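Local coordinates for protein bacillus cereus PatB1 (PDB 5V8D) that probably transfers acetyl groups onto hydroxyls of secondary cell wall polysaccharides, as an O-acetyltransferase built on an SGNH hydrolase-like fold, at residues 284-290 and 318-324; 275-281 and 307-311; 296-302 and 342-348. The protein carries 6 engineered substitutions. Residues are numbered along the deposited sequence.

Contacts 1 and 3 belong to one mixed sheet and share a border, because strands 320-324 and 298-303 are parallel neighbours; their centres lie about 9 Å apart. Two probable hydrogen bonds cross that border, S322 O to V301 N at 2.7 Å and H320 O to A299 N at 2.8 Å. Contact 2 sits off the sheet, its centre about 15 Å from that of contact 1 and about 20 Å from that of contact 3. It meets contact 1 where V311 CG1 packs on I323 CD1 at 4.1 Å. Position 305, the sulfonylated serine, falls between strand 298-303 of contact 3 and segment 307-311 of contact 2, and Y275 hydrogen-bonds to it.

Contact 1 of 3, residues 284-290 and 318-324; sequences PEIVIEN and FKHTSIL
Two antiparallel strands of the central mixed sheet of this SGNH hydrolase-like fold pair here, 285-289 against 320-324, axes 4.7 Å and 171° apart. Backbones are extended, phi/psi near -120/130. E285-L324, V287-S322 and E289-H320 are non-hydrogen-bonded pairs; I286-I323 and I288-T321 are hydrogen-bonded: I286 N to I323 O 2.8 Å and I323 N to I286 O 2.7 Å, I288 N to T321 O and T321 N to I288 O both 2.9 Å. N290 N to K319 O, 2.8 Å, continues the ladder; N290 ND2 bonds weakly to F318 O at 3.2 Å and also to A315 O, N290 OD1 accepts from N292 N, and K319 N bonds to N295 OD1. Neighbours serve the outward amides and carbonyls: E285, V287 and E289 bond to K250, T248 and S246; H320 to V297, just before strand 298-303, and to A299; S322 to A299 and V301; L324 to V301.

On the face of I286, I288, T321 and I323 contacts are largely apolar: I286 CG2 meets I323 CD1 at 4.0 Å, and helix 311-316 covers this face through V311 on I323 and A315 on I288 and T321. The opposite face (E285, V287, E289, H320, S322, L324) is mixed and carries the polar network. H320 (chi1 t) uses both ring nitrogens: NE2 lies 2.8 Å from S322 OG, and ND1 donates to E289 (chi1 m, chi2 m). S322 OG and E285 OE2 bond to Y337 OH; K319 NZ salt-bridges E296. H320 ND1 lies 2.9 Å from E289 OE2, but its bond to E289 OE1, 3.3 Å, is weak.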
loop_
_atom_site.group_PDB
_atom_site.type_symbol
_atom_site.label_atom_id
_atom_site.label_comp_id
_atom_site.label_asym_id
_atom_site.label_seq_id
_atom_site.Cartn_x
_atom_site.Cartn_y
_atom_site.Cartn_z
ATOM N N PRO A 284 12.616 -4.281 -5.957
ATOM C CA PRO A 284 12.080 -4.640 -7.275
ATOM C C PRO A 284 11.040 -5.760 -7.160
ATOM O O PRO A 284 9.930 -5.629 -7.647
ATOM C CB PRO A 284 13.321 -5.114 -8.039
ATOM C CG PRO A 284 14.448 -4.371 -7.399
ATOM C CD PRO A 284 14.092 -4.232 -5.949
ATOM N N GLU A 285 11.391 -6.850 -6.490
ATOM C CA GLU A 285 10.486 -7.992 -6.408
ATOM C C GLU A 285 10.587 -8.708 -5.059
ATOM O O GLU A 285 11.688 -8.998 -4.580
ATOM C CB GLU A 285 10.769 -8.987 -7.547
ATOM C CG GLU A 285 9.830 -10.207 -7.579
ATOM C CD GLU A 285 10.040 -11.089 -8.804
ATOM O OE1 GLU A 285 11.059 -10.909 -9.496
ATOM O OE2 GLU A 285 9.181 -11.959 -9.089
ATOM N N ILE A 286 9.427 -8.953 -4.457
ATOM C CA ILE A 286 9.280 -9.832 -3.299
ATOM C C ILE A 286 8.287 -10.936 -3.625
ATOM O O ILE A 286 7.171 -10.643 -4.039
ATOM C CB ILE A 286 8.748 -9.096 -2.054
ATOM C CG1 ILE A 286 9.668 -7.937 -1.661
ATOM C CG2 ILE A 286 8.578 -10.098 -0.923
ATOM C CD1 ILE A 286 9.048 -6.972 -0.664
ATOM N N VAL A 287 8.682 -12.190 -3.425
ATOM C CA VAL A 287 7.791 -13.315 -3.649
ATOM C C VAL A 287 7.581 -14.135 -2.368
ATOM O O VAL A 287 8.535 -14.591 -1.731
ATOM C CB VAL A 287 8.323 -14.238 -4.763
ATOM C CG1 VAL A 287 7.519 -15.541 -4.810
ATOM C CG2 VAL A 287 8.272 -13.523 -6.130
ATOM N N ILE A 288 6.315 -14.315 -2.008
ATOM C CA ILE A 288 5.963 -15.062 -0.822
ATOM C C ILE A 288 5.067 -16.251 -1.186
ATOM O O ILE A 288 4.125 -16.111 -1.964
ATOM C CB ILE A 288 5.270 -14.141 0.213
ATOM C CG1 ILE A 288 6.193 -12.945 0.537
ATOM C CG2 ILE A 288 4.869 -14.955 1.462
ATOM C CD1 ILE A 288 5.656 -11.974 1.540
ATOM N N GLU A 289 5.395 -17.429 -0.656
ATOM C CA GLU A 289 4.572 -18.623 -0.870
ATOM C C GLU A 289 3.943 -19.005 0.460
ATOM O O GLU A 289 4.617 -19.006 1.486
ATOM C CB GLU A 289 5.395 -19.797 -1.422
ATOM C CG GLU A 289 6.164 -19.530 -2.729
ATOM C CD GLU A 289 5.260 -19.408 -3.954
ATOM O OE1 GLU A 289 4.075 -19.758 -3.853
ATOM O OE2 GLU A 289 5.731 -18.961 -5.021
ATOM N N ASN A 290 2.664 -19.360 0.441
ATOM C CA ASN A 290 1.905 -19.500 1.675
ATOM C C ASN A 290 0.963 -20.699 1.615
ATOM O O ASN A 290 -0.218 -20.567 1.291
ATOM C CB ASN A 290 1.145 -18.207 1.944
ATOM C CG ASN A 290 0.274 -18.274 3.175
ATOM O OD1 ASN A 290 0.449 -19.138 4.032
ATOM N ND2 ASN A 290 -0.676 -17.343 3.276
ATOM N N PHE A 318 -3.134 -14.848 0.659
ATOM C CA PHE A 318 -3.092 -15.586 -0.600
ATOM C C PHE A 318 -2.117 -16.769 -0.590
ATOM O O PHE A 318 -1.143 -16.780 0.163
ATOM C CB PHE A 318 -2.721 -14.643 -1.744
ATOM C CG PHE A 318 -3.389 -13.295 -1.670
ATOM C CD1 PHE A 318 -4.768 -13.180 -1.791
ATOM C CD2 PHE A 318 -2.635 -12.143 -1.493
ATOM C CE1 PHE A 318 -5.397 -11.925 -1.726
ATOM C CE2 PHE A 318 -3.253 -10.885 -1.446
ATOM C CZ PHE A 318 -4.641 -10.787 -1.562
ATOM N N LYS A 319 -2.383 -17.765 -1.430
ATOM C CA LYS A 319 -1.459 -18.887 -1.587
ATOM C C LYS A 319 -0.105 -18.406 -2.117
ATOM O O LYS A 319 0.940 -18.847 -1.671
ATOM C CB LYS A 319 -2.040 -19.952 -2.527
ATOM C CG LYS A 319 -1.204 -21.226 -2.561
ATOM C CD LYS A 319 -1.766 -22.250 -3.508
ATOM C CE LYS A 319 -0.758 -23.378 -3.755
ATOM N NZ LYS A 319 -1.300 -24.458 -4.631
ATOM N N HIS A 320 -0.150 -17.487 -3.070
ATOM C CA HIS A 320 1.047 -16.912 -3.669
ATOM C C HIS A 320 0.938 -15.390 -3.738
ATOM O O HIS A 320 -0.055 -14.865 -4.227
ATOM C CB HIS A 320 1.274 -17.472 -5.081
ATOM C CG HIS A 320 2.320 -16.733 -5.846
ATOM N ND1 HIS A 320 3.645 -17.112 -5.852
ATOM C CD2 HIS A 320 2.253 -15.595 -6.578
ATOM C CE1 HIS A 320 4.339 -16.261 -6.586
ATOM N NE2 HIS A 320 3.523 -15.325 -7.031
ATOM N N THR A 321 1.965 -14.680 -3.283
ATOM C CA THR A 321 1.968 -13.235 -3.436
ATOM C C THR A 321 3.254 -12.753 -4.100
ATOM O O THR A 321 4.338 -12.996 -3.592
ATOM C CB THR A 321 1.808 -12.522 -2.074
ATOM O OG1 THR A 321 0.788 -13.172 -1.300
ATOM C CG2 THR A 321 1.440 -11.068 -2.277
ATOM N N SER A 322 3.119 -12.127 -5.270
ATOM C CA SER A 322 4.204 -11.348 -5.876
ATOM C C SER A 322 4.009 -9.868 -5.531
ATOM O O SER A 322 2.921 -9.332 -5.710
ATOM C CB SER A 322 4.232 -11.517 -7.408
ATOM O OG SER A 322 4.579 -12.845 -7.802
ATOM N N ILE A 323 5.056 -9.224 -5.049
ATOM C CA ILE A 323 5.020 -7.793 -4.788
ATOM C C ILE A 323 6.105 -7.095 -5.617
ATOM O O ILE A 323 7.302 -7.393 -5.497
ATOM C CB ILE A 323 5.226 -7.470 -3.276
ATOM C CG1 ILE A 323 4.228 -8.234 -2.392
ATOM C CG2 ILE A 323 5.104 -5.958 -3.037
ATOM C CD1 ILE A 323 4.748 -9.615 -1.898
ATOM N N LEU A 324 5.676 -6.167 -6.455
ATOM C CA LEU A 324 6.565 -5.427 -7.322
ATOM C C LEU A 324 6.473 -3.941 -7.019
ATOM O O LEU A 324 5.392 -3.437 -6.713
ATOM C CB LEU A 324 6.209 -5.658 -8.793
ATOM C CG LEU A 324 6.304 -7.081 -9.353
ATOM C CD1 LEU A 324 6.144 -7.068 -10.904
ATOM C CD2 LEU A 324 7.604 -7.726 -8.944
#

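Contact 2 of 3, residues 275-281 and 307-311; sequences YAGYYTD and ANAIV
This is a buried contact between helix 275-278 with its C-terminal exit and the turn that leads from strand 298-303 into helix 311-316, beside the modified serine at position 305. It covers 300 Å², both sides summed. Y279 leaves helical geometry (phi/psi -115/-97) and T280 is extended (-138/159), so the chain leaves the helix and runs alongside the turn; CA atoms pair Y279 with A309 and T280 with N308, each at 5.3 Å. Across from them a short 3-10 turn runs through A309, with I310 N bonded to A307 O at 2.9 Å and I310 at the N-cap of the helix.

N308 (chi1 m) points its side chain into the gap. ND2 hydrogen-bonds to D282 OD1, its main partner, and only weakly to T280 O (2.9 Å), while a water donates to T280 OG1 at 2.8 Å and weakly to N308 OD1 at 3.1 Å. A309 packs against two tyrosines, roughly at right angles as seen from its CB: this atom lies over one face of the Y279 ring, 4.1 Å from Y279 CD1, and A309 N donates weakly to Y275 OH at 3.3 Å. Y275, chi1 t, stacks on H170, and its OH also bonds to O of modified residue 305. A sulfonylated serine in the turn between a central strand and the following helix is consistent with the nucleophile position of SGNH-type active sites.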
loop_
_atom_site.group_PDB
_atom_site.type_symbol
_atom_site.label_atom_id
_atom_site.label_comp_id
_atom_site.label_asym_id
_atom_site.label_seq_id
_atom_site.Cartn_x
_atom_site.Cartn_y
_atom_site.Cartn_z
ATOM N N TYR A 275 11.738 4.663 8.230
ATOM C CA TYR A 275 10.552 3.856 8.033
ATOM C C TYR A 275 10.902 2.559 7.314
ATOM O O TYR A 275 10.400 1.491 7.665
ATOM C CB TYR A 275 9.529 4.674 7.256
ATOM C CG TYR A 275 8.339 3.940 6.705
ATOM C CD1 TYR A 275 7.199 3.750 7.464
ATOM C CD2 TYR A 275 8.334 3.490 5.406
ATOM C CE1 TYR A 275 6.085 3.107 6.945
ATOM C CE2 TYR A 275 7.233 2.850 4.876
ATOM C CZ TYR A 275 6.107 2.659 5.656
ATOM O OH TYR A 275 4.996 2.014 5.122
ATOM N N ALA A 276 11.790 2.657 6.328
ATOM C CA ALA A 276 12.248 1.480 5.601
ATOM C C ALA A 276 13.011 0.541 6.537
ATOM O O ALA A 276 12.866 -0.689 6.468
ATOM C CB ALA A 276 13.112 1.885 4.413
ATOM N N GLY A 277 13.829 1.124 7.409
ATOM C CA GLY A 277 14.544 0.370 8.413
ATOM C C GLY A 277 13.577 -0.379 9.310
ATOM O O GLY A 277 13.737 -1.587 9.560
ATOM N N TYR A 278 12.558 0.339 9.776
ATOM C CA TYR A 278 11.558 -0.231 10.676
ATOM C C TYR A 278 10.601 -1.235 10.013
ATOM O O TYR A 278 10.194 -2.202 10.651
ATOM C CB TYR A 278 10.753 0.892 11.332
ATOM C CG TYR A 278 11.506 1.630 12.416
ATOM C CD1 TYR A 278 12.140 0.934 13.435
ATOM C CD2 TYR A 278 11.596 3.024 12.414
ATOM C CE1 TYR A 278 12.832 1.595 14.436
ATOM C CE2 TYR A 278 12.294 3.704 13.409
ATOM C CZ TYR A 278 12.914 2.977 14.418
ATOM O OH TYR A 278 13.595 3.611 15.417
ATOM N N TYR A 279 10.242 -1.019 8.752
ATOM C CA TYR A 279 9.340 -1.949 8.068
ATOM C C TYR A 279 10.051 -2.662 6.895
ATOM O O TYR A 279 10.739 -3.667 7.138
ATOM C CB TYR A 279 8.057 -1.199 7.657
ATOM C CG TYR A 279 7.374 -0.679 8.924
ATOM C CD1 TYR A 279 6.665 -1.547 9.760
ATOM C CD2 TYR A 279 7.508 0.645 9.324
ATOM C CE1 TYR A 279 6.094 -1.093 10.954
ATOM C CE2 TYR A 279 6.939 1.108 10.504
ATOM C CZ TYR A 279 6.228 0.239 11.309
ATOM O OH TYR A 279 5.664 0.694 12.474
ATOM N N THR A 280 9.910 -2.185 5.653
ATOM C CA THR A 280 10.781 -2.676 4.579
ATOM C C THR A 280 11.255 -1.548 3.667
ATOM O O THR A 280 10.647 -0.486 3.598
ATOM C CB THR A 280 10.116 -3.758 3.662
ATOM O OG1 THR A 280 9.427 -3.128 2.574
ATOM C CG2 THR A 280 9.160 -4.628 4.415
ATOM N N ASP A 281 12.356 -1.781 2.959
ATOM C CA ASP A 281 12.729 -0.861 1.897
ATOM C C ASP A 281 11.904 -1.190 0.660
ATOM O O ASP A 281 11.102 -2.109 0.675
ATOM C CB ASP A 281 14.213 -0.948 1.595
ATOM C CG ASP A 281 14.760 0.331 0.968
ATOM O OD1 ASP A 281 13.970 1.165 0.466
ATOM O OD2 ASP A 281 15.995 0.486 0.964
ATOM N N ALA A 307 2.702 0.452 1.002
ATOM C CA ALA A 307 2.484 -0.986 1.244
ATOM C C ALA A 307 3.493 -1.645 2.188
ATOM O O ALA A 307 3.214 -2.721 2.724
ATOM C CB ALA A 307 2.484 -1.746 -0.081
ATOM N N ASN A 308 4.668 -1.026 2.354
ATOM C CA ASN A 308 5.806 -1.640 3.040
ATOM C C ASN A 308 5.467 -2.130 4.444
ATOM O O ASN A 308 5.824 -3.258 4.813
ATOM C CB ASN A 308 6.984 -0.658 3.086
ATOM C CG ASN A 308 7.513 -0.298 1.694
ATOM O OD1 ASN A 308 6.903 -0.629 0.683
ATOM N ND2 ASN A 308 8.648 0.389 1.649
ATOM N N ALA A 309 4.723 -1.323 5.200
ATOM C CA ALA A 309 4.301 -1.713 6.550
ATOM C C ALA A 309 3.420 -2.981 6.627
ATOM O O ALA A 309 3.361 -3.651 7.685
ATOM C CB ALA A 309 3.583 -0.557 7.211
ATOM N N ILE A 310 2.720 -3.303 5.539
ATOM C CA ILE A 310 1.755 -4.407 5.591
ATOM C C ILE A 310 2.003 -5.499 4.538
ATOM O O ILE A 310 1.098 -6.237 4.192
ATOM C CB ILE A 310 0.289 -3.902 5.442
ATOM C CG1 ILE A 310 0.165 -2.926 4.251
ATOM C CG2 ILE A 310 -0.172 -3.269 6.742
ATOM C CD1 ILE A 310 -1.289 -2.587 3.777
ATOM N N VAL A 311 3.220 -5.598 4.034
ATOM C CA VAL A 311 3.509 -6.582 3.000
ATOM C C VAL A 311 3.294 -8.018 3.502
ATOM O O VAL A 311 2.569 -8.777 2.868
ATOM C CB VAL A 311 4.949 -6.412 2.450
ATOM C CG1 VAL A 311 5.354 -7.626 1.614
ATOM C CG2 VAL A 311 5.046 -5.105 1.641
HETATM O O HOH W 1 7.854 -3.605 0.328
#

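Contact 3 of 3, residues 296-302 and 342-348; sequences EVRALVL and NINMVLF
Strands 298-302 and 345-348 run parallel, axes 4.7 Å apart and 19° between directions, pairing A299-M345, L300-V346, V301-L347 and L302-F348. The bonds alternate: L300 N to M345 O and L347 N to L300 O, both 2.8 Å, then L302 N to L347 O, 2.9 Å. Before them N344 (phi/psi -125/5, chi1 p) is an extra residue, since R298 lies nearest I343: N344 N donates to R298 O at 2.9 Å and M345 N weakly to the same oxygen at 3.4 Å. The N344 side chain fills the step, OD1 accepting from R298 N (2.8 Å) and ND2 donating to E296 O (3.1 Å). R298, CA-to-CB toward the partner, reaches N342: CD lies 3.6 Å from N342 ND2, NE bonds weakly to N342 O at 3.1 Å, and NH2 to N341 O.

In this alpha/beta SGNH-like sheet, helix 334-340 lies against L300, I343 and V346.

On that side I343 CG2 tucks against L300 CB at 3.7 Å. On the opposite face V297 CG1 meets M345 CE at 3.6 Å and V301 CG2 touches L347 CD2 at 4.2 Å. Back on the L300/V346 face, L302 covers F348: CB stands 3.9 Å from the ring centroid, 18° off its normal, a CH-pi contact.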
loop_
_atom_site.group_PDB
_atom_site.type_symbol
_atom_site.label_atom_id
_atom_site.label_comp_id
_atom_site.label_asym_id
_atom_site.label_seq_id
_atom_site.Cartn_x
_atom_site.Cartn_y
_atom_site.Cartn_z
ATOM N N GLU A 296 -6.616 -20.523 -3.710
ATOM C CA GLU A 296 -5.647 -20.658 -4.780
ATOM C C GLU A 296 -5.330 -19.316 -5.437
ATOM O O GLU A 296 -5.048 -19.261 -6.631
ATOM C CB GLU A 296 -6.153 -21.639 -5.833
ATOM C CG GLU A 296 -6.287 -23.059 -5.331
ATOM C CD GLU A 296 -4.956 -23.648 -4.907
ATOM O OE1 GLU A 296 -3.912 -23.224 -5.454
ATOM O OE2 GLU A 296 -4.955 -24.538 -4.028
ATOM N N VAL A 297 -5.383 -18.234 -4.671
ATOM C CA VAL A 297 -5.090 -16.921 -5.245
ATOM C C VAL A 297 -3.594 -16.706 -5.447
ATOM O O VAL A 297 -2.800 -16.867 -4.522
ATOM C CB VAL A 297 -5.644 -15.771 -4.371
ATOM C CG1 VAL A 297 -5.496 -14.447 -5.095
ATOM C CG2 VAL A 297 -7.093 -16.016 -4.029
ATOM N N ARG A 298 -3.223 -16.362 -6.675
ATOM C CA ARG A 298 -1.868 -15.946 -6.987
ATOM C C ARG A 298 -1.875 -14.433 -7.255
ATOM O O ARG A 298 -2.122 -13.973 -8.381
ATOM C CB ARG A 298 -1.325 -16.733 -8.191
ATOM C CG ARG A 298 -1.205 -18.234 -7.945
ATOM C CD ARG A 298 -0.656 -18.986 -9.166
ATOM N NE ARG A 298 0.679 -18.521 -9.549
ATOM C CZ ARG A 298 1.802 -18.877 -8.928
ATOM N NH1 ARG A 298 1.762 -19.698 -7.877
ATOM N NH2 ARG A 298 2.966 -18.402 -9.349
ATOM N N ALA A 299 -1.624 -13.665 -6.208
ATOM C CA ALA A 299 -1.800 -12.228 -6.265
ATOM C C ALA A 299 -0.563 -11.498 -6.743
ATOM O O ALA A 299 0.560 -11.853 -6.407
ATOM C CB ALA A 299 -2.220 -11.689 -4.887
ATOM N N LEU A 300 -0.784 -10.463 -7.539
ATOM C CA LEU A 300 0.253 -9.497 -7.799
ATOM C C LEU A 300 -0.125 -8.200 -7.099
ATOM O O LEU A 300 -1.194 -7.622 -7.347
ATOM C CB LEU A 300 0.442 -9.279 -9.298
ATOM C CG LEU A 300 1.302 -8.072 -9.674
ATOM C CD1 LEU A 300 2.736 -8.256 -9.201
ATOM C CD2 LEU A 300 1.236 -7.826 -11.182
ATOM N N VAL A 301 0.758 -7.759 -6.213
ATOM C CA VAL A 301 0.642 -6.450 -5.587
ATOM C C VAL A 301 1.586 -5.480 -6.259
ATOM O O VAL A 301 2.803 -5.667 -6.262
ATOM C CB VAL A 301 0.956 -6.514 -4.065
ATOM C CG1 VAL A 301 0.927 -5.121 -3.445
ATOM C CG2 VAL A 301 -0.040 -7.431 -3.371
ATOM N N LEU A 302 1.014 -4.469 -6.891
ATOM C CA LEU A 302 1.820 -3.354 -7.380
ATOM C C LEU A 302 1.706 -2.257 -6.350
ATOM O O LEU A 302 0.603 -1.866 -6.015
ATOM C CB LEU A 302 1.339 -2.893 -8.749
ATOM C CG LEU A 302 1.657 -3.932 -9.830
ATOM C CD1 LEU A 302 0.870 -3.695 -11.116
ATOM C CD2 LEU A 302 3.161 -3.954 -10.107
ATOM N N ASN A 342 1.708 -16.642 -13.810
ATOM C CA ASN A 342 0.325 -17.107 -13.671
ATOM C C ASN A 342 -0.453 -16.352 -12.588
ATOM O O ASN A 342 -0.996 -16.940 -11.643
ATOM C CB ASN A 342 0.301 -18.602 -13.371
ATOM C CG ASN A 342 -1.094 -19.156 -13.358
ATOM O OD1 ASN A 342 -1.961 -18.679 -14.102
ATOM N ND2 ASN A 342 -1.344 -20.133 -12.487
ATOM N N ILE A 343 -0.484 -15.036 -12.717
ATOM C CA ILE A 343 -1.174 -14.215 -11.733
ATOM C C ILE A 343 -2.685 -14.265 -11.971
ATOM O O ILE A 343 -3.127 -14.185 -13.122
ATOM C CB ILE A 343 -0.681 -12.767 -11.794
ATOM C CG1 ILE A 343 0.796 -12.693 -11.391
ATOM C CG2 ILE A 343 -1.562 -11.876 -10.939
ATOM C CD1 ILE A 343 1.044 -13.040 -9.940
ATOM N N ASN A 344 -3.482 -14.394 -10.908
ATOM C CA ASN A 344 -4.931 -14.403 -11.108
ATOM C C ASN A 344 -5.685 -13.355 -10.279
ATOM O O ASN A 344 -6.917 -13.316 -10.287
ATOM C CB ASN A 344 -5.509 -15.806 -10.848
ATOM C CG ASN A 344 -5.261 -16.304 -9.423
ATOM O OD1 ASN A 344 -5.142 -15.525 -8.493
ATOM N ND2 ASN A 344 -5.205 -17.627 -9.260
ATOM N N MET A 345 -4.953 -12.502 -9.573
ATOM C CA MET A 345 -5.569 -11.334 -8.952
ATOM C C MET A 345 -4.561 -10.196 -8.894
ATOM O O MET A 345 -3.379 -10.407 -8.594
ATOM C CB MET A 345 -6.098 -11.667 -7.547
ATOM C CG MET A 345 -6.608 -10.417 -6.795
ATOM S SD MET A 345 -7.133 -10.690 -5.077
ATOM C CE MET A 345 -8.207 -12.078 -5.249
ATOM N N VAL A 346 -5.016 -8.987 -9.188
ATOM C CA VAL A 346 -4.126 -7.835 -9.124
ATOM C C VAL A 346 -4.633 -6.787 -8.128
ATOM O O VAL A 346 -5.812 -6.430 -8.113
ATOM C CB VAL A 346 -3.952 -7.216 -10.528
ATOM C CG1 VAL A 346 -3.219 -5.881 -10.457
ATOM C CG2 VAL A 346 -3.240 -8.224 -11.458
ATOM N N LEU A 347 -3.718 -6.318 -7.287
ATOM C CA LEU A 347 -4.018 -5.309 -6.291
ATOM C C LEU A 347 -2.981 -4.183 -6.344
ATOM O O LEU A 347 -1.800 -4.421 -6.128
ATOM C CB LEU A 347 -4.049 -5.957 -4.896
ATOM C CG LEU A 347 -4.125 -5.104 -3.630
ATOM C CD1 LEU A 347 -5.496 -4.407 -3.528
ATOM C CD2 LEU A 347 -3.850 -5.946 -2.383
ATOM N N PHE A 348 -3.400 -2.953 -6.613
ATOM C CA PHE A 348 -2.471 -1.846 -6.401
ATOM C C PHE A 348 -2.606 -1.351 -4.967
ATOM O O PHE A 348 -3.714 -1.337 -4.412
ATOM C CB PHE A 348 -2.703 -0.669 -7.349
ATOM C CG PHE A 348 -2.245 -0.888 -8.762
ATOM C CD1 PHE A 348 -2.911 -1.780 -9.601
ATOM C CD2 PHE A 348 -1.213 -0.139 -9.287
ATOM C CE1 PHE A 348 -2.507 -1.968 -10.922
ATOM C CE2 PHE A 348 -0.808 -0.312 -10.606
ATOM C CZ PHE A 348 -1.455 -1.236 -11.418
#